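Local coordinates for putative type VI secretion protein (Escherichia coli, PDB 6SKI) that probably hydrolyses membrane phospholipids as a toxic effector that is loaded onto the VgrG spike of the type VI secretion system, at residues I41-T46 with F191-F196; G199-R204 with V267-R272; L243-A248 with Q281-N286; M285-Y290 with P307-D312; S311-G316 with N414-V419. One frame throughout, in Å; residues are numbered along the deposited sequence.

Contact 1: I41-T46 with F191-F196; sequences IFFDGT and FDVFGF
The backbone oxygen I41 O is gripped by one N-H and one CA-H. F194 N bonds to I41 O at 2.6 Å, nearly along the C=O axis. V193 CA adds a CA-H contact to I41 O at 3.2 Å. F194 O and F43 O are held in the same way. F43 N bonds to F194 O at 2.6 Å, the straightest of the four backbone bonds (168°). F196 N bonds to F43 O at 3.0 Å, and I41 N bonds to D192 O. In this parallel pairing of strands 22-43 and 184-195, I41 pairs with V193, F42 with F194 and F43 with G195.

F42 and F194 share one face of the sheet. Both have CG anti to the carbonyl carbon, so the rings point the same way and lie side by side. Their planes are only 10° apart, with centroids at 4.9 Å, but they are slid so far that they barely overlap. Helix 101-108 packs on this face.

I41, F43 and V193 occupy the other face. V193 CG1 stands anti to the backbone N, which sets it in the plane of the F43 ring, at its edge, 3.6 Å from F43 CE2. The I41 and F191 side chains cross obliquely, with I41 CD1 3.6 Å from F191 CD1. Helices 156-178 and 198-211 cover this side. The carboxylate of D192 turns away to a salt bridge with R239.

This is the buried parallel core of an alpha/beta-hydrolase sheet, where strand 184-195 leads into what is probably the nucleophile elbow, Gly-X-Ser-X-Gly, at S197.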
# COMPACT_ATOMS: atom_id res chain seq x y z
N ILE A 41 1.61 -6.12 -10.55
CA ILE A 41 1.12 -4.82 -10.10
C ILE A 41 1.45 -4.70 -8.63
O ILE A 41 1.04 -5.54 -7.82
CB ILE A 41 -0.39 -4.66 -10.35
CG1 ILE A 41 -0.77 -5.30 -11.68
CG2 ILE A 41 -0.75 -3.20 -10.38
CD1 ILE A 41 -0.38 -4.48 -12.87
N PHE A 42 2.21 -3.66 -8.28
CA PHE A 42 2.74 -3.50 -6.93
C PHE A 42 2.26 -2.16 -6.40
O PHE A 42 2.80 -1.12 -6.75
CB PHE A 42 4.26 -3.58 -6.93
CG PHE A 42 4.79 -4.96 -7.22
CD1 PHE A 42 5.19 -5.30 -8.49
CD2 PHE A 42 4.89 -5.90 -6.21
CE1 PHE A 42 5.67 -6.56 -8.75
CE2 PHE A 42 5.37 -7.15 -6.48
CZ PHE A 42 5.76 -7.48 -7.75
N PHE A 43 1.25 -2.21 -5.54
CA PHE A 43 0.65 -1.02 -4.94
C PHE A 43 1.29 -0.84 -3.57
O PHE A 43 1.04 -1.63 -2.65
CB PHE A 43 -0.86 -1.18 -4.78
CG PHE A 43 -1.63 -1.11 -6.06
CD1 PHE A 43 -2.00 0.10 -6.60
CD2 PHE A 43 -2.04 -2.27 -6.68
CE1 PHE A 43 -2.73 0.16 -7.75
CE2 PHE A 43 -2.78 -2.21 -7.83
CZ PHE A 43 -3.12 -1.00 -8.37
N ASP A 44 2.10 0.19 -3.42
CA ASP A 44 2.78 0.37 -2.15
C ASP A 44 1.93 1.19 -1.19
O ASP A 44 0.95 1.83 -1.57
CB ASP A 44 4.13 1.04 -2.37
CG ASP A 44 5.14 0.68 -1.31
OD1 ASP A 44 4.74 0.11 -0.28
OD2 ASP A 44 6.34 0.96 -1.51
N GLY A 45 2.30 1.14 0.07
CA GLY A 45 1.84 2.11 1.05
C GLY A 45 2.81 3.26 1.12
O GLY A 45 3.37 3.69 0.10
N THR A 46 3.04 3.77 2.32
CA THR A 46 4.20 4.63 2.45
C THR A 46 5.46 3.77 2.40
O THR A 46 5.47 2.61 2.82
CB THR A 46 4.13 5.43 3.75
OG1 THR A 46 2.78 5.85 3.99
CG2 THR A 46 5.01 6.66 3.66
N PHE A 191 -2.28 -10.87 -14.20
CA PHE A 191 -1.88 -9.85 -13.24
C PHE A 191 -1.51 -10.51 -11.92
O PHE A 191 -2.24 -11.38 -11.44
CB PHE A 191 -2.99 -8.83 -13.01
CG PHE A 191 -3.24 -7.92 -14.17
CD1 PHE A 191 -2.32 -6.96 -14.53
CD2 PHE A 191 -4.41 -8.02 -14.90
CE1 PHE A 191 -2.55 -6.12 -15.59
CE2 PHE A 191 -4.64 -7.19 -15.97
CZ PHE A 191 -3.71 -6.24 -16.31
N ASP A 192 -0.38 -10.10 -11.35
CA ASP A 192 -0.02 -10.42 -9.97
C ASP A 192 -0.07 -9.11 -9.20
O ASP A 192 0.85 -8.28 -9.31
CB ASP A 192 1.35 -11.07 -9.87
CG ASP A 192 1.39 -12.43 -10.50
OD1 ASP A 192 0.46 -13.22 -10.25
OD2 ASP A 192 2.36 -12.72 -11.23
N VAL A 193 -1.12 -8.91 -8.42
CA VAL A 193 -1.36 -7.65 -7.74
C VAL A 193 -0.89 -7.79 -6.29
O VAL A 193 -1.30 -8.71 -5.58
CB VAL A 193 -2.84 -7.25 -7.81
CG1 VAL A 193 -2.99 -5.77 -7.57
CG2 VAL A 193 -3.41 -7.63 -9.16
N PHE A 194 -0.02 -6.88 -5.87
CA PHE A 194 0.53 -6.85 -4.53
C PHE A 194 0.29 -5.48 -3.93
O PHE A 194 0.46 -4.47 -4.61
CB PHE A 194 2.02 -7.17 -4.53
CG PHE A 194 2.34 -8.56 -4.98
CD1 PHE A 194 2.53 -8.84 -6.32
CD2 PHE A 194 2.48 -9.58 -4.07
CE1 PHE A 194 2.83 -10.11 -6.74
CE2 PHE A 194 2.78 -10.85 -4.48
CZ PHE A 194 2.96 -11.12 -5.81
N GLY A 195 -0.11 -5.44 -2.66
CA GLY A 195 -0.36 -4.17 -2.01
C GLY A 195 0.04 -4.20 -0.55
O GLY A 195 0.04 -5.25 0.10
N PHE A 196 0.39 -3.02 -0.03
CA PHE A 196 0.54 -2.83 1.40
C PHE A 196 -0.41 -1.73 1.85
O PHE A 196 -0.11 -0.54 1.72
CB PHE A 196 1.97 -2.49 1.81
CG PHE A 196 2.11 -2.18 3.27
CD1 PHE A 196 1.39 -2.89 4.22
CD2 PHE A 196 2.95 -1.18 3.71
CE1 PHE A 196 1.50 -2.61 5.55
CE2 PHE A 196 3.08 -0.90 5.05
CZ PHE A 196 2.35 -1.62 5.97

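Contact 2: G199-R204 with V267-R272; sequences GAAAAR and VKLELR
The tight part of this contact is the grip of R204 on a single carbonyl oxygen. R204 NE reaches L269 O at 2.8 Å, in the carbonyl plane and on a lone pair. R204 NH2 bonds to the same L269 O. The oxygen lies close to the guanidinium plane, so one edge of the arginine takes it side-on with two nitrogens. The bend at chi3 (71°) swings the guanidinium round to meet it. L271 crosses the arginine at about a right angle, with CD1 over one face of the guanidinium and CD2 at 4.0 Å from R204 CB.

Apolar packing continues beside the polar grip. L269 CD2 fits against the helix between two residues one turn apart. It lies 3.7 Å from A201 CB and equally near R204 CB. L269 CD2 also lies against A201 O.

The other side is loose. E270 points away into solvent, and R272 is exposed as well. K268 lends little to the packing: its end leads away and makes a salt bridge with E212.

The charge of R204 has further partners, since NH1 bonds to N295 O and weakly to T246 OG1. The contact ties helix 198-211 to the loop between strands 237-243 and 278-284. L271 and R204 both rest on L243 of strand 237-243, while A201 and V267 touch V157 of helix 156-178.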
# COMPACT_ATOMS: atom_id res chain seq x y z
N GLY A 199 -2.20 0.57 -0.69
CA GLY A 199 -2.08 -0.27 -1.83
C GLY A 199 -2.73 -1.61 -1.63
O GLY A 199 -2.80 -2.38 -2.59
N ALA A 200 -3.26 -1.94 -0.45
CA ALA A 200 -3.95 -3.22 -0.41
C ALA A 200 -5.40 -3.08 -0.81
O ALA A 200 -5.86 -3.82 -1.68
CB ALA A 200 -3.87 -3.86 0.98
N ALA A 201 -6.09 -2.07 -0.27
CA ALA A 201 -7.41 -1.75 -0.78
C ALA A 201 -7.33 -1.45 -2.27
O ALA A 201 -8.09 -2.03 -3.06
CB ALA A 201 -7.99 -0.57 -0.01
N ALA A 202 -6.37 -0.62 -2.67
CA ALA A 202 -6.16 -0.37 -4.09
C ALA A 202 -5.97 -1.67 -4.84
O ALA A 202 -6.64 -1.91 -5.85
CB ALA A 202 -4.97 0.56 -4.30
N ALA A 203 -5.13 -2.57 -4.32
CA ALA A 203 -4.93 -3.83 -5.00
C ALA A 203 -6.25 -4.56 -5.14
O ALA A 203 -6.64 -4.96 -6.25
CB ALA A 203 -3.92 -4.70 -4.26
N ARG A 204 -7.01 -4.65 -4.05
CA ARG A 204 -8.30 -5.30 -4.12
C ARG A 204 -9.19 -4.60 -5.12
O ARG A 204 -9.78 -5.24 -6.00
CB ARG A 204 -8.94 -5.34 -2.73
CG ARG A 204 -8.16 -6.21 -1.76
CD ARG A 204 -8.51 -5.92 -0.33
NE ARG A 204 -9.84 -6.38 0.03
CZ ARG A 204 -10.17 -6.82 1.24
NH1 ARG A 204 -9.26 -6.85 2.20
NH2 ARG A 204 -11.40 -7.22 1.49
N VAL A 267 -14.78 2.30 -3.72
CA VAL A 267 -13.73 1.29 -3.61
C VAL A 267 -14.39 -0.07 -3.43
O VAL A 267 -15.30 -0.24 -2.62
CB VAL A 267 -12.75 1.61 -2.47
CG1 VAL A 267 -12.31 3.06 -2.56
CG2 VAL A 267 -13.34 1.33 -1.11
N LYS A 268 -13.97 -1.02 -4.25
CA LYS A 268 -14.49 -2.38 -4.22
C LYS A 268 -13.45 -3.25 -3.53
O LYS A 268 -12.36 -3.46 -4.05
CB LYS A 268 -14.79 -2.86 -5.64
CG LYS A 268 -16.14 -2.40 -6.16
CD LYS A 268 -16.06 -1.83 -7.57
CE LYS A 268 -14.82 -2.30 -8.32
NZ LYS A 268 -14.79 -1.77 -9.71
N LEU A 269 -13.79 -3.74 -2.34
CA LEU A 269 -12.85 -4.48 -1.51
C LEU A 269 -13.28 -5.91 -1.26
O LEU A 269 -12.59 -6.64 -0.56
CB LEU A 269 -12.65 -3.77 -0.17
CG LEU A 269 -11.85 -2.47 -0.20
CD1 LEU A 269 -11.23 -2.21 1.15
CD2 LEU A 269 -10.81 -2.51 -1.29
N GLU A 270 -14.41 -6.34 -1.83
CA GLU A 270 -14.92 -7.68 -1.62
C GLU A 270 -14.34 -8.58 -2.70
O GLU A 270 -14.37 -8.23 -3.88
CB GLU A 270 -16.45 -7.70 -1.66
CG GLU A 270 -17.08 -8.90 -0.96
CD GLU A 270 -17.78 -9.84 -1.91
OE1 GLU A 270 -18.47 -9.35 -2.83
OE2 GLU A 270 -17.66 -11.07 -1.73
N LEU A 271 -13.81 -9.73 -2.29
CA LEU A 271 -13.08 -10.62 -3.18
C LEU A 271 -13.91 -11.88 -3.37
O LEU A 271 -13.90 -12.77 -2.52
CB LEU A 271 -11.70 -10.93 -2.61
CG LEU A 271 -10.83 -9.72 -2.28
CD1 LEU A 271 -9.54 -10.15 -1.62
CD2 LEU A 271 -10.55 -8.91 -3.53
N ARG A 272 -14.62 -11.95 -4.49
CA ARG A 272 -15.47 -13.09 -4.79
C ARG A 272 -14.62 -14.22 -5.35
O ARG A 272 -13.50 -14.00 -5.82
CB ARG A 272 -16.57 -12.64 -5.75
CG ARG A 272 -17.55 -11.67 -5.10
CD ARG A 272 -18.54 -11.08 -6.08
NE ARG A 272 -17.88 -10.36 -7.17
CZ ARG A 272 -18.30 -10.40 -8.44
NH1 ARG A 272 -19.36 -11.12 -8.76
NH2 ARG A 272 -17.65 -9.72 -9.37

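Contact 3: L243-A248 with Q281-N286; sequences LFDTVA and QITAMN
Backbone bonding is brief here. L243 and Q281 form one parallel bridge between strands 237-243 and 278-284. I282 N gives a hydrogen bond of 3.1 Å to L243 O, in the carbonyl plane and 158° at the hydrogen. The CA-H of Q281 touches the same oxygen, with Q281 CA at 3.2 Å from L243 O. Beyond L243 the first chain leaves strand geometry, and F244 turns it away from regular pairing.

Apolar contacts flank the bridge. On one face L243 CB meets Q281 CG at 3.6 Å; the extended Q281 chain runs on toward T246. On the opposite side F244 and I282 lie side by side and point the same way, with F244 CE1 at 3.8 Å from I282 CD1. M424 of helix 416-431 packs on both.

Among the polar side chains, D245 carries the bonding across the contact. Its CG is anti to the backbone N, which carries the carboxylate back toward the second strand. D245 OD1 receives a weak but fairly straight bond from A284 N at 3.5 Å. D245 OD2 sits over the methyl of A284, 3.6 Å from A284 CB. Its stronger partners lie beyond these residues: OD2 takes a hydrogen bond from H310 ND1 and a salt bridge from R534 NH2. The carboxylate is buried, and these partners would favour its charged form.

An acid just past the end of a parallel strand and bonded to a histidine is consistent with the acid position of an alpha/beta hydrolase. D245 is probably the acid of a Ser-His-Asp triad with S197 and H310.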
# COMPACT_ATOMS: atom_id res chain seq x y z
N LEU A 243 -1.84 -9.47 -0.37
CA LEU A 243 -2.20 -8.33 0.46
C LEU A 243 -1.45 -8.42 1.78
O LEU A 243 -1.31 -9.51 2.35
CB LEU A 243 -3.70 -8.30 0.71
CG LEU A 243 -4.58 -8.53 -0.51
CD1 LEU A 243 -5.99 -8.87 -0.08
CD2 LEU A 243 -4.56 -7.33 -1.43
N PHE A 244 -0.95 -7.29 2.26
CA PHE A 244 -0.14 -7.31 3.47
C PHE A 244 -0.86 -6.83 4.72
O PHE A 244 -0.68 -7.43 5.78
CB PHE A 244 1.14 -6.49 3.27
CG PHE A 244 2.28 -7.29 2.73
CD1 PHE A 244 2.90 -8.24 3.52
CD2 PHE A 244 2.74 -7.10 1.44
CE1 PHE A 244 3.95 -8.98 3.04
CE2 PHE A 244 3.79 -7.85 0.96
CZ PHE A 244 4.40 -8.79 1.76
N ASP A 245 -1.62 -5.74 4.66
CA ASP A 245 -2.55 -5.44 5.75
C ASP A 245 -3.61 -4.46 5.28
O ASP A 245 -3.40 -3.25 5.41
CB ASP A 245 -1.79 -4.87 6.95
CG ASP A 245 -2.48 -5.14 8.27
OD1 ASP A 245 -3.23 -6.13 8.36
OD2 ASP A 245 -2.26 -4.37 9.22
N THR A 246 -4.76 -4.93 4.84
CA THR A 246 -5.70 -4.05 4.14
C THR A 246 -6.30 -3.04 5.12
O THR A 246 -7.04 -3.42 6.03
CB THR A 246 -6.79 -4.85 3.45
OG1 THR A 246 -6.20 -5.91 2.70
CG2 THR A 246 -7.57 -3.95 2.51
N VAL A 247 -5.96 -1.77 4.93
CA VAL A 247 -6.57 -0.67 5.66
C VAL A 247 -7.10 0.27 4.59
O VAL A 247 -6.34 1.01 3.96
CB VAL A 247 -5.58 0.04 6.58
CG1 VAL A 247 -6.22 1.25 7.23
CG2 VAL A 247 -5.05 -0.92 7.64
N ALA A 248 -8.42 0.24 4.37
CA ALA A 248 -9.01 0.99 3.27
C ALA A 248 -8.77 2.49 3.42
O ALA A 248 -8.42 3.17 2.45
CB ALA A 248 -10.50 0.69 3.18
N GLN A 281 -3.51 -13.13 2.17
CA GLN A 281 -3.29 -11.96 3.01
C GLN A 281 -2.54 -12.34 4.27
O GLN A 281 -2.83 -13.37 4.90
CB GLN A 281 -4.59 -11.27 3.40
CG GLN A 281 -4.36 -9.88 3.93
CD GLN A 281 -5.63 -9.12 4.21
OE1 GLN A 281 -6.62 -9.70 4.64
NE2 GLN A 281 -5.60 -7.82 3.97
N ILE A 282 -1.57 -11.52 4.64
CA ILE A 282 -0.98 -11.55 5.97
C ILE A 282 -1.64 -10.45 6.78
O ILE A 282 -2.09 -9.44 6.22
CB ILE A 282 0.55 -11.37 5.91
CG1 ILE A 282 1.13 -12.24 4.81
CG2 ILE A 282 1.16 -11.77 7.23
CD1 ILE A 282 2.62 -12.11 4.64
N THR A 283 -1.79 -10.67 8.08
CA THR A 283 -2.49 -9.75 8.95
C THR A 283 -1.64 -9.47 10.17
O THR A 283 -0.98 -10.37 10.69
CB THR A 283 -3.86 -10.33 9.34
OG1 THR A 283 -4.80 -10.08 8.29
CG2 THR A 283 -4.38 -9.72 10.64
N ALA A 284 -1.64 -8.22 10.62
CA ALA A 284 -0.88 -7.83 11.80
C ALA A 284 -1.66 -8.20 13.06
O ALA A 284 -2.76 -7.69 13.29
CB ALA A 284 -0.59 -6.34 11.78
N MET A 285 -1.09 -9.08 13.88
CA MET A 285 -1.74 -9.50 15.11
C MET A 285 -1.59 -8.48 16.22
O MET A 285 -2.37 -8.53 17.19
CB MET A 285 -1.19 -10.84 15.58
CG MET A 285 -1.88 -12.04 14.97
SD MET A 285 -1.37 -13.62 15.67
CE MET A 285 -0.05 -13.11 16.76
N ASN A 286 -0.63 -7.57 16.12
CA ASN A 286 -0.37 -6.58 17.15
C ASN A 286 -0.46 -5.18 16.59
O ASN A 286 0.31 -4.29 16.94
CB ASN A 286 1.00 -6.81 17.79
CG ASN A 286 1.17 -8.23 18.28
OD1 ASN A 286 0.39 -8.71 19.10
ND2 ASN A 286 2.20 -8.90 17.80

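Contact 4: M285-Y290 with P307-D312; sequences MNEYRY and PGAHSD
Residues 307-312 form what is probably the catalytic-histidine loop of an alpha/beta hydrolase, and residues 285-290 run beside it. P307, H310 and N286 have the most surface buried by the contact.

P307 is met by M285 and N286. The M285 chain bends at its last torsion, so that M285 CE touches P307 CB at 3.7 Å. L479 and I482 of helix 476-483 also pack on the proline.

N286 joins the loop through its backbone. N286 N bonds to G308 O at 2.8 Å, from 28° above the carbonyl plane. The positive phi of G308 (144°) suits glycine, since a CB there would press on the preceding carbonyl oxygen.

H310 is approached by E287, which bends at chi2 (62°). E287 OE1 takes a weak bond from H310 N at 3.1 Å. E287 OE2, on its syn lone pair, makes a salt bridge with R289 NE at 2.8 Å. The carboxylate is thus held by the R289 salt bridge and S489, with a weak bond from H310 N. E287 OE1 lies 5.1 Å from H310 ND1 and R289 NH2 5.4 Å from it, so their opposite charges may largely offset each other at the imidazole. The ring itself leads away from E287, with CG anti to the backbone N, and ND1 bonds to D245.

H310 CB lies at the edge of the R289 guanidinium, in its plane, 3.6 Å from R289 NH2.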
# COMPACT_ATOMS: atom_id res chain seq x y z
N MET A 285 -1.09 -9.08 13.88
CA MET A 285 -1.74 -9.50 15.11
C MET A 285 -1.59 -8.48 16.22
O MET A 285 -2.37 -8.53 17.19
CB MET A 285 -1.19 -10.84 15.58
CG MET A 285 -1.88 -12.04 14.97
SD MET A 285 -1.37 -13.62 15.67
CE MET A 285 -0.05 -13.11 16.76
N ASN A 286 -0.63 -7.57 16.12
CA ASN A 286 -0.37 -6.58 17.15
C ASN A 286 -0.46 -5.18 16.59
O ASN A 286 0.31 -4.29 16.94
CB ASN A 286 1.00 -6.81 17.79
CG ASN A 286 1.17 -8.23 18.28
OD1 ASN A 286 0.39 -8.71 19.10
ND2 ASN A 286 2.20 -8.90 17.80
N GLU A 287 -1.43 -4.96 15.71
CA GLU A 287 -1.79 -3.63 15.24
C GLU A 287 -3.09 -3.25 15.91
O GLU A 287 -4.09 -3.97 15.81
CB GLU A 287 -1.92 -3.59 13.72
CG GLU A 287 -2.46 -2.28 13.18
CD GLU A 287 -1.55 -1.11 13.49
OE1 GLU A 287 -0.34 -1.31 13.66
OE2 GLU A 287 -2.06 0.03 13.56
N TYR A 288 -3.09 -2.11 16.61
CA TYR A 288 -4.18 -1.76 17.49
C TYR A 288 -4.67 -0.33 17.30
O TYR A 288 -5.55 0.10 18.04
CB TYR A 288 -3.76 -1.95 18.95
CG TYR A 288 -3.32 -3.36 19.26
CD1 TYR A 288 -4.17 -4.43 19.03
CD2 TYR A 288 -2.05 -3.62 19.74
CE1 TYR A 288 -3.77 -5.72 19.30
CE2 TYR A 288 -1.65 -4.90 20.01
CZ TYR A 288 -2.51 -5.95 19.79
OH TYR A 288 -2.12 -7.23 20.06
N ARG A 289 -4.12 0.41 16.35
CA ARG A 289 -4.45 1.81 16.19
C ARG A 289 -5.89 1.98 15.73
O ARG A 289 -6.49 1.10 15.10
CB ARG A 289 -3.50 2.46 15.18
CG ARG A 289 -2.20 2.92 15.80
CD ARG A 289 -1.31 3.55 14.75
NE ARG A 289 -0.82 2.55 13.81
CZ ARG A 289 0.15 2.77 12.94
NH1 ARG A 289 0.73 3.96 12.89
NH2 ARG A 289 0.54 1.81 12.12
N TYR A 290 -6.46 3.14 16.05
CA TYR A 290 -7.83 3.43 15.65
C TYR A 290 -7.90 3.78 14.17
O TYR A 290 -8.83 3.35 13.47
CB TYR A 290 -8.38 4.58 16.50
CG TYR A 290 -9.74 5.08 16.06
CD1 TYR A 290 -10.90 4.56 16.61
CD2 TYR A 290 -9.86 6.08 15.11
CE1 TYR A 290 -12.14 5.01 16.21
CE2 TYR A 290 -11.09 6.53 14.70
CZ TYR A 290 -12.22 6.00 15.26
OH TYR A 290 -13.46 6.45 14.86
N PRO A 307 2.28 -12.22 14.07
CA PRO A 307 2.63 -11.27 15.13
C PRO A 307 3.41 -10.08 14.59
O PRO A 307 4.33 -10.24 13.79
CB PRO A 307 3.47 -12.11 16.09
CG PRO A 307 4.01 -13.19 15.22
CD PRO A 307 2.84 -13.54 14.36
N GLY A 308 3.02 -8.90 15.01
CA GLY A 308 3.69 -7.68 14.58
C GLY A 308 2.70 -6.56 14.41
O GLY A 308 1.49 -6.73 14.51
N ALA A 309 3.24 -5.38 14.15
CA ALA A 309 2.45 -4.19 13.91
C ALA A 309 2.15 -4.09 12.41
O ALA A 309 2.38 -5.03 11.65
CB ALA A 309 3.18 -2.96 14.45
N HIS A 310 1.64 -2.94 11.98
CA HIS A 310 1.25 -2.75 10.59
C HIS A 310 2.47 -2.76 9.68
O HIS A 310 2.53 -3.51 8.69
CB HIS A 310 0.48 -1.45 10.48
CG HIS A 310 -0.15 -1.22 9.15
ND1 HIS A 310 -1.23 -1.94 8.71
CD2 HIS A 310 0.13 -0.32 8.17
CE1 HIS A 310 -1.58 -1.51 7.51
NE2 HIS A 310 -0.78 -0.53 7.17
N SER A 311 3.47 -1.95 10.01
CA SER A 311 4.71 -1.89 9.25
C SER A 311 5.72 -2.94 9.69
O SER A 311 6.87 -2.91 9.24
CB SER A 311 5.32 -0.49 9.36
OG SER A 311 4.89 0.35 8.31
N ASP A 312 5.30 -3.87 10.54
CA ASP A 312 6.07 -5.08 10.81
C ASP A 312 5.56 -6.24 9.99
O ASP A 312 6.19 -7.31 9.97
CB ASP A 312 6.01 -5.44 12.30
CG ASP A 312 6.90 -4.56 13.14
OD1 ASP A 312 8.05 -4.32 12.72
OD2 ASP A 312 6.45 -4.12 14.21

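Contact 5: S311-G316 with N414-V419; sequences SDIGGG and NDWANV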
# COMPACT_ATOMS: atom_id res chain seq x y z
N SER A 311 3.47 -1.95 10.01
CA SER A 311 4.71 -1.89 9.25
C SER A 311 5.72 -2.94 9.69
O SER A 311 6.87 -2.91 9.24
CB SER A 311 5.32 -0.49 9.36
OG SER A 311 4.89 0.35 8.31
N ASP A 312 5.30 -3.87 10.54
CA ASP A 312 6.07 -5.08 10.81
C ASP A 312 5.56 -6.24 9.99
O ASP A 312 6.19 -7.31 9.97
CB ASP A 312 6.01 -5.44 12.30
CG ASP A 312 6.90 -4.56 13.14
OD1 ASP A 312 8.05 -4.32 12.72
OD2 ASP A 312 6.45 -4.12 14.21
N ILE A 313 4.44 -6.06 9.31
CA ILE A 313 3.90 -7.02 8.36
C ILE A 313 4.14 -6.55 6.94
O ILE A 313 4.54 -7.33 6.07
CB ILE A 313 2.40 -7.26 8.62
CG1 ILE A 313 2.18 -7.73 10.05
CG2 ILE A 313 1.84 -8.24 7.62
CD1 ILE A 313 2.75 -9.07 10.37
N GLY A 314 3.93 -5.27 6.67
CA GLY A 314 4.17 -4.75 5.35
C GLY A 314 5.48 -4.03 5.15
O GLY A 314 5.73 -3.53 4.05
N GLY A 315 6.32 -3.94 6.18
CA GLY A 315 7.57 -3.23 6.08
C GLY A 315 7.40 -1.73 6.23
O GLY A 315 6.30 -1.18 6.12
N GLY A 316 8.51 -1.05 6.48
CA GLY A 316 8.46 0.39 6.59
C GLY A 316 9.18 0.96 7.79
O GLY A 316 9.11 2.17 8.04
N ASN A 414 13.95 -4.23 12.76
CA ASN A 414 12.93 -4.30 11.72
C ASN A 414 12.97 -5.61 10.94
O ASN A 414 12.56 -5.65 9.78
CB ASN A 414 13.06 -3.12 10.77
CG ASN A 414 14.25 -3.26 9.83
OD1 ASN A 414 15.27 -3.84 10.19
ND2 ASN A 414 14.11 -2.72 8.63
N ASP A 415 13.45 -6.69 11.56
CA ASP A 415 13.73 -7.93 10.85
C ASP A 415 12.52 -8.85 10.71
O ASP A 415 12.65 -9.91 10.10
CB ASP A 415 14.85 -8.69 11.55
CG ASP A 415 16.16 -7.93 11.54
OD1 ASP A 415 16.72 -7.73 10.44
OD2 ASP A 415 16.62 -7.54 12.63
N TRP A 416 11.36 -8.48 11.24
CA TRP A 416 10.19 -9.34 11.13
C TRP A 416 9.42 -9.10 9.84
O TRP A 416 8.68 -9.99 9.39
CB TRP A 416 9.27 -9.14 12.34
CG TRP A 416 8.14 -10.10 12.37
CD1 TRP A 416 6.83 -9.83 12.12
CD2 TRP A 416 8.21 -11.50 12.66
NE1 TRP A 416 6.08 -10.97 12.24
CE2 TRP A 416 6.90 -12.01 12.57
CE3 TRP A 416 9.25 -12.37 12.98
CZ2 TRP A 416 6.61 -13.35 12.79
CZ3 TRP A 416 8.96 -13.70 13.20
CH2 TRP A 416 7.65 -14.17 13.10
N ALA A 417 9.62 -7.96 9.20
CA ALA A 417 9.05 -7.73 7.89
C ALA A 417 9.76 -8.54 6.82
O ALA A 417 9.16 -8.82 5.78
CB ALA A 417 9.09 -6.25 7.54
N ASN A 418 10.99 -8.98 7.08
CA ASN A 418 11.64 -9.92 6.18
C ASN A 418 10.99 -11.30 6.28
O ASN A 418 10.84 -12.00 5.28
CB ASN A 418 13.13 -9.99 6.49
CG ASN A 418 13.83 -8.68 6.24
OD1 ASN A 418 13.39 -7.87 5.44
ND2 ASN A 418 14.93 -8.46 6.95
N VAL A 419 10.59 -11.69 7.49
CA VAL A 419 9.84 -12.93 7.66
C VAL A 419 8.51 -12.85 6.94
O VAL A 419 8.10 -13.79 6.24
CB VAL A 419 9.66 -13.24 9.16
CG1 VAL A 419 8.84 -14.49 9.35
CG2 VAL A 419 11.00 -13.36 9.85
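S311 opens the segment with a bond inside its own turn. S311 OG donates to G315 O at 3.0 Å, from well above the carbonyl plane, and so closes the loop to the residue four places on. D312 follows and brings the most surface of this segment. Its carbonyl oxygen faces the start of helix 416-431: D312 O lies 3.4 Å from W416 CD1. The same D312 O receives a CA-H contact from A417 CA at 3.6 Å. The carboxylate is held apart from the helix, with D312 OD2 bonded to H487 N. I313 points its CB away, but its chain returns. I313 CD1 lies near the plane of the indole, at its edge, 4.3 Å from W416 NE1. The tryptophan is set there with CG anti to the backbone N (chi1 -174°), and V419 CB lies over one face of its ring. I313 also rests on I282 and A284 of strand 278-284. G315, with positive phi, lays its CA 3.7 Å from A417 CB.

The join is made of one CA-H contact to D312 O and of small apolar surfaces. Close approach of backbone to helix, rather than exchange of hydrogen bonds, gives its fit.

Overall arrangement
Contacts 1, 3 and 4 converge on a probable active site; contacts 2 and 5 pack beside it. Contact 1 ends just before S197, the likely nucleophile, contact 3 holds D245 and contact 4 holds H310. Contacts 3 and 4 share M285 and N286, and their centres are 8 Å apart. D245 OD2 and H310 ND1 join them at 2.7 Å, probably as a hydrogen bond. Contact 1 meets contact 3 through G195 O and F244 N at 3.1 Å, and F196 stacks on H310. Contact 2 reaches contact 3 where R204 NH1 lies 3.2 Å from T246 OG1. Contacts 4 and 5 share S311 and D312, with centres 10 Å apart. Contacts 2 and 5 are far apart, with centres 22 Å from each other.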